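Local coordinates for protein type III effector HopU1 (Pseudomonas syringae pv. tomato, PDB 3U0J) that is a bacterial type III effector, studied in plant immunity, that probably ADP-ribosylates arginine residues of proteins using NAD+, at residues 95-98 against 102-105; 180-185 against 263-268. All coordinates share one frame; numbering follows the deposited sequence.

Contact 1: 95-98 against 102-105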
loop_
_atom_site.group_PDB
_atom_site.type_symbol
_atom_site.label_atom_id
_atom_site.label_comp_id
_atom_site.label_asym_id
_atom_site.label_seq_id
_atom_site.Cartn_x
_atom_site.Cartn_y
_atom_site.Cartn_z
ATOM N N ILE A 95 7.119 -4.756 -2.751
ATOM C CA ILE A 95 6.723 -3.355 -2.644
ATOM C C ILE A 95 6.624 -2.737 -4.038
ATOM O O ILE A 95 5.620 -2.120 -4.389
ATOM C CB ILE A 95 7.720 -2.537 -1.853
ATOM C CG1 ILE A 95 7.688 -2.911 -0.381
ATOM C CG2 ILE A 95 7.430 -1.066 -2.033
ATOM C CD1 ILE A 95 8.867 -2.341 0.360
ATOM N N TYR A 96 7.678 -2.904 -4.828
ATOM C CA TYR A 96 7.699 -2.374 -6.187
ATOM C C TYR A 96 6.443 -2.787 -6.952
ATOM O O TYR A 96 5.719 -1.937 -7.463
ATOM C CB TYR A 96 8.948 -2.847 -6.932
ATOM C CG TYR A 96 9.127 -2.238 -8.309
ATOM C CD1 TYR A 96 8.473 -2.764 -9.413
ATOM C CD2 TYR A 96 9.973 -1.153 -8.507
ATOM C CE1 TYR A 96 8.643 -2.214 -10.684
ATOM C CE2 TYR A 96 10.157 -0.599 -9.763
ATOM C CZ TYR A 96 9.493 -1.125 -10.852
ATOM O OH TYR A 96 9.664 -0.564 -12.111
ATOM N N MET A 97 6.186 -4.093 -7.013
ATOM C CA MET A 97 5.087 -4.625 -7.811
ATOM C C MET A 97 3.747 -4.115 -7.310
ATOM O O MET A 97 2.825 -3.913 -8.098
ATOM C CB MET A 97 5.097 -6.147 -7.824
ATOM C CG MET A 97 6.206 -6.729 -8.670
ATOM S SD MET A 97 6.282 -8.521 -8.576
ATOM C CE MET A 97 6.697 -8.810 -10.277
ATOM N N HIS A 98 3.645 -3.873 -6.010
ATOM C CA HIS A 98 2.403 -3.338 -5.453
ATOM C C HIS A 98 2.175 -1.851 -5.784
ATOM O O HIS A 98 1.026 -1.399 -5.839
ATOM C CB HIS A 98 2.369 -3.557 -3.947
ATOM C CG HIS A 98 1.000 -3.481 -3.352
ATOM N ND1 HIS A 98 0.140 -4.555 -3.332
ATOM C CD2 HIS A 98 0.349 -2.464 -2.734
ATOM C CE1 HIS A 98 -0.988 -4.204 -2.734
ATOM N NE2 HIS A 98 -0.883 -2.943 -2.355
ATOM N N ASP A 102 1.648 -2.046 -13.747
ATOM C CA ASP A 102 1.995 -2.893 -14.890
ATOM C C ASP A 102 1.800 -4.371 -14.737
ATOM O O ASP A 102 2.060 -5.094 -15.687
ATOM C CB ASP A 102 3.466 -2.775 -15.231
ATOM C CG ASP A 102 3.963 -1.377 -15.192
ATOM O OD1 ASP A 102 3.182 -0.469 -15.574
ATOM O OD2 ASP A 102 5.140 -1.197 -14.787
ATOM N N TYR A 103 1.422 -4.851 -13.557
ATOM C CA TYR A 103 1.284 -6.303 -13.367
ATOM C C TYR A 103 -0.162 -6.676 -13.104
ATOM O O TYR A 103 -0.894 -5.935 -12.443
ATOM C CB TYR A 103 2.180 -6.812 -12.224
ATOM C CG TYR A 103 3.567 -6.267 -12.310
ATOM C CD1 TYR A 103 4.508 -6.876 -13.102
ATOM C CD2 TYR A 103 3.923 -5.110 -11.645
ATOM C CE1 TYR A 103 5.765 -6.376 -13.214
ATOM C CE2 TYR A 103 5.187 -4.600 -11.751
ATOM C CZ TYR A 103 6.109 -5.242 -12.539
ATOM O OH TYR A 103 7.390 -4.757 -12.674
ATOM N N SER A 104 -0.569 -7.824 -13.636
ATOM C CA SER A 104 -1.860 -8.398 -13.315
ATOM C C SER A 104 -1.732 -9.917 -13.285
ATOM O O SER A 104 -0.918 -10.505 -14.012
ATOM C CB SER A 104 -2.930 -7.946 -14.321
ATOM O OG SER A 104 -4.128 -8.685 -14.151
ATOM N N SER A 105 -2.521 -10.551 -12.426
ATOM C CA SER A 105 -2.623 -12.002 -12.407
ATOM C C SER A 105 -3.171 -12.494 -13.734
ATOM O O SER A 105 -2.883 -13.612 -14.139
ATOM C CB SER A 105 -3.585 -12.434 -11.317
ATOM O OG SER A 105 -4.848 -11.822 -11.516
#
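Met97 and Tyr103 meet because each sends CG beside its own backbone N, opposite the carbonyl carbon (chi1 -73° and -46°), while Tyr96 swings CG anti to its N and brings the edge of its ring to the phenol. On the face of the Tyr103 ring, Met97 CG sits toward the rim, 4.1 Å from the ring centroid and 20° off the normal, which fits a CH-pi contact. Met97 SD stands higher, almost on the ring normal, 5.0 Å from the centroid, a Met-aromatic contact, and a bend at chi3 returns the methyl to the ring, with Met97 CE 3.9 Å from Tyr103 CE1. Asp102 CB, from the preceding residue, lies over the opposite face, 4.2 Å above its plane.

Tyr96 and Tyr103 do not stack. Their side chains cross at about a right angle, and Tyr96 CE1 approaches Tyr103 OH at 3.5 Å near the planes of both rings. That hydroxyl has its polar partner outside the pair, a hydrogen bond with Leu63 O, which helps to hold the far end of the phenol.

The contact closes a short connection, three residues between the segments, from the end of helix 89-99 to the start of strand 103-108. Leu68 of helix 65-71 touches all three side chains, and backbone hydrogen bonds tie Tyr103 to Leu116 and Ser104 to His55 of strand 55-56.

Contact 2: 180-185 against 263-268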
loop_
_atom_site.group_PDB
_atom_site.type_symbol
_atom_site.label_atom_id
_atom_site.label_comp_id
_atom_site.label_asym_id
_atom_site.label_seq_id
_atom_site.Cartn_x
_atom_site.Cartn_y
_atom_site.Cartn_z
ATOM N N ALA A 180 -20.939 11.284 3.328
ATOM C CA ALA A 180 -21.858 11.112 4.446
ATOM C C ALA A 180 -21.374 10.056 5.455
ATOM O O ALA A 180 -21.488 10.237 6.687
ATOM C CB ALA A 180 -23.236 10.759 3.924
ATOM N N ARG A 181 -20.828 8.954 4.944
ATOM C CA ARG A 181 -20.362 7.907 5.835
ATOM C C ARG A 181 -19.262 8.426 6.744
ATOM O O ARG A 181 -19.251 8.140 7.942
ATOM C CB ARG A 181 -19.866 6.696 5.060
ATOM C CG ARG A 181 -19.419 5.564 5.957
ATOM C CD ARG A 181 -18.759 4.493 5.137
ATOM N NE ARG A 181 -19.730 3.865 4.246
ATOM C CZ ARG A 181 -19.443 3.422 3.022
ATOM N NH1 ARG A 181 -18.205 3.562 2.534
ATOM N NH2 ARG A 181 -20.399 2.856 2.280
ATOM N N LEU A 182 -18.334 9.185 6.175
ATOM C CA LEU A 182 -17.205 9.659 6.955
ATOM C C LEU A 182 -17.670 10.629 8.021
ATOM O O LEU A 182 -17.264 10.519 9.183
ATOM C CB LEU A 182 -16.152 10.299 6.059
ATOM C CG LEU A 182 -15.498 9.244 5.179
ATOM C CD1 LEU A 182 -14.607 9.839 4.117
ATOM C CD2 LEU A 182 -14.721 8.289 6.063
ATOM N N TYR A 183 -18.522 11.579 7.639
ATOM C CA TYR A 183 -19.050 12.515 8.628
ATOM C C TYR A 183 -19.775 11.710 9.685
ATOM O O TYR A 183 -19.647 11.978 10.872
ATOM C CB TYR A 183 -19.978 13.542 8.003
ATOM C CG TYR A 183 -19.275 14.739 7.395
ATOM C CD1 TYR A 183 -18.655 15.688 8.191
ATOM C CD2 TYR A 183 -19.254 14.926 6.026
ATOM C CE1 TYR A 183 -18.024 16.779 7.636
ATOM C CE2 TYR A 183 -18.631 16.006 5.464
ATOM C CZ TYR A 183 -18.015 16.927 6.268
ATOM O OH TYR A 183 -17.393 18.006 5.690
ATOM N N HIS A 184 -20.496 10.681 9.258
ATOM C CA HIS A 184 -21.150 9.814 10.226
ATOM C C HIS A 184 -20.183 9.132 11.203
ATOM O O HIS A 184 -20.407 9.122 12.411
ATOM C CB HIS A 184 -22.008 8.773 9.523
ATOM C CG HIS A 184 -22.761 7.898 10.470
ATOM N ND1 HIS A 184 -23.781 8.376 11.265
ATOM C CD2 HIS A 184 -22.632 6.583 10.766
ATOM C CE1 HIS A 184 -24.255 7.387 12.005
ATOM N NE2 HIS A 184 -23.579 6.288 11.717
ATOM N N LEU A 185 -19.119 8.544 10.672
ATOM C CA LEU A 185 -18.127 7.884 11.506
ATOM C C LEU A 185 -17.601 8.871 12.532
ATOM O O LEU A 185 -17.503 8.564 13.730
ATOM C CB LEU A 185 -16.982 7.363 10.640
ATOM C CG LEU A 185 -16.865 5.864 10.356
ATOM C CD1 LEU A 185 -18.156 5.157 10.618
ATOM C CD2 LEU A 185 -16.394 5.598 8.931
ATOM N N HIS A 263 -13.885 18.036 1.039
ATOM C CA HIS A 263 -13.934 17.803 2.470
ATOM C C HIS A 263 -12.605 17.323 3.010
ATOM O O HIS A 263 -11.828 16.685 2.312
ATOM C CB HIS A 263 -15.050 16.825 2.799
ATOM C CG HIS A 263 -16.362 17.214 2.202
ATOM N ND1 HIS A 263 -17.339 17.870 2.921
ATOM C CD2 HIS A 263 -16.839 17.082 0.940
ATOM C CE1 HIS A 263 -18.372 18.105 2.131
ATOM N NE2 HIS A 263 -18.093 17.641 0.922
ATOM N N LEU A 264 -12.344 17.653 4.261
ATOM C CA LEU A 264 -11.098 17.294 4.868
ATOM C C LEU A 264 -11.396 16.530 6.129
ATOM O O LEU A 264 -12.080 17.036 7.014
ATOM C CB LEU A 264 -10.304 18.555 5.208
ATOM C CG LEU A 264 -9.155 18.347 6.201
ATOM C CD1 LEU A 264 -8.030 17.561 5.569
ATOM C CD2 LEU A 264 -8.631 19.658 6.687
ATOM N N PHE A 265 -10.884 15.310 6.222
ATOM C CA PHE A 265 -10.954 14.566 7.479
ATOM C C PHE A 265 -9.576 14.419 8.072
ATOM O O PHE A 265 -8.637 13.991 7.397
ATOM C CB PHE A 265 -11.602 13.203 7.282
ATOM C CG PHE A 265 -12.916 13.290 6.634
ATOM C CD1 PHE A 265 -14.059 13.408 7.393
ATOM C CD2 PHE A 265 -13.011 13.320 5.252
ATOM C CE1 PHE A 265 -15.289 13.537 6.790
ATOM C CE2 PHE A 265 -14.229 13.435 4.632
ATOM C CZ PHE A 265 -15.380 13.546 5.403
ATOM N N VAL A 266 -9.450 14.807 9.332
ATOM C CA VAL A 266 -8.183 14.666 10.017
ATOM C C VAL A 266 -8.207 13.354 10.748
ATOM O O VAL A 266 -9.094 13.108 11.555
ATOM C CB VAL A 266 -7.924 15.805 11.006
ATOM C CG1 VAL A 266 -6.772 15.427 11.928
ATOM C CG2 VAL A 266 -7.636 17.097 10.250
ATOM N N LEU A 267 -7.234 12.507 10.429
ATOM C CA LEU A 267 -7.147 11.167 10.988
ATOM C C LEU A 267 -5.992 11.017 11.971
ATOM O O LEU A 267 -4.972 11.682 11.854
ATOM C CB LEU A 267 -6.990 10.156 9.864
ATOM C CG LEU A 267 -8.277 9.493 9.392
ATOM C CD1 LEU A 267 -9.342 10.518 9.129
ATOM C CD2 LEU A 267 -8.003 8.651 8.157
ATOM N N SER A 268 -6.157 10.124 12.936
ATOM C CA SER A 268 -5.103 9.846 13.898
ATOM C C SER A 268 -4.923 8.333 14.064
ATOM O O SER A 268 -5.866 7.627 14.430
ATOM C CB SER A 268 -5.441 10.488 15.231
ATOM O OG SER A 268 -4.316 10.503 16.069
#
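Tyr183 OH and His263 ND1 share a hydrogen bond of 2.8 Å, in which either could be the donor; each atom lies at the edge of the other's ring, in its plane. The bond belongs to an aromatic cluster of Tyr183, His263 and Phe265, through which helix 176-188 packs on strand 263-269 of the mixed sheet in the ADP-ribosyltransferase fold. The two short segments run at 38° to one another, their axes 10.2 Å apart at closest approach.

Phe265 presents its edge to the face of Tyr183, a T-shaped pair with centroids 5.2 Å apart and planes at 64°; Phe265 CE1 stands over the middle of the phenol ring. Together, the edge-on hydrogen bond and the ring over its face would be expected to limit rotation of the Tyr183 ring. Strands 218-224 and 248-257 flank strand 263-269, and Ile218 and Ala255 from them touch Phe265.

Leu182, beside Tyr183 on the helix, occupies a face of Phe265. With CG anti to the carbonyl carbon (chi1 -68°) and CD1 extended beyond it, Leu182 CD1 reaches 3.7 Å from Phe265 CE2, while Leu182 CB rests over the rim, 3.7 Å from the ring centroid.

Overall arrangement
The two contacts follow one another along the chain: 95-98 against 102-105 closes before 180-185 against 263-268 opens. Their centres are 30 Å apart, on opposite sides of the chain's centre, with nearest atoms about 17 Å apart, and they share no helix, strand or sheet. Contact 1 is local, spanning three intervening residues, and joins helix 89-99 to the small antiparallel sheet built round strand 103-108. Contact 2 bridges 77 residues and brings helix 176-188 onto the five-stranded mixed sheet, within the range assigned to the exoenzyme family. Contact 1 thus joins a helix to its following strand, whereas contact 2 brings together distant parts of the chain.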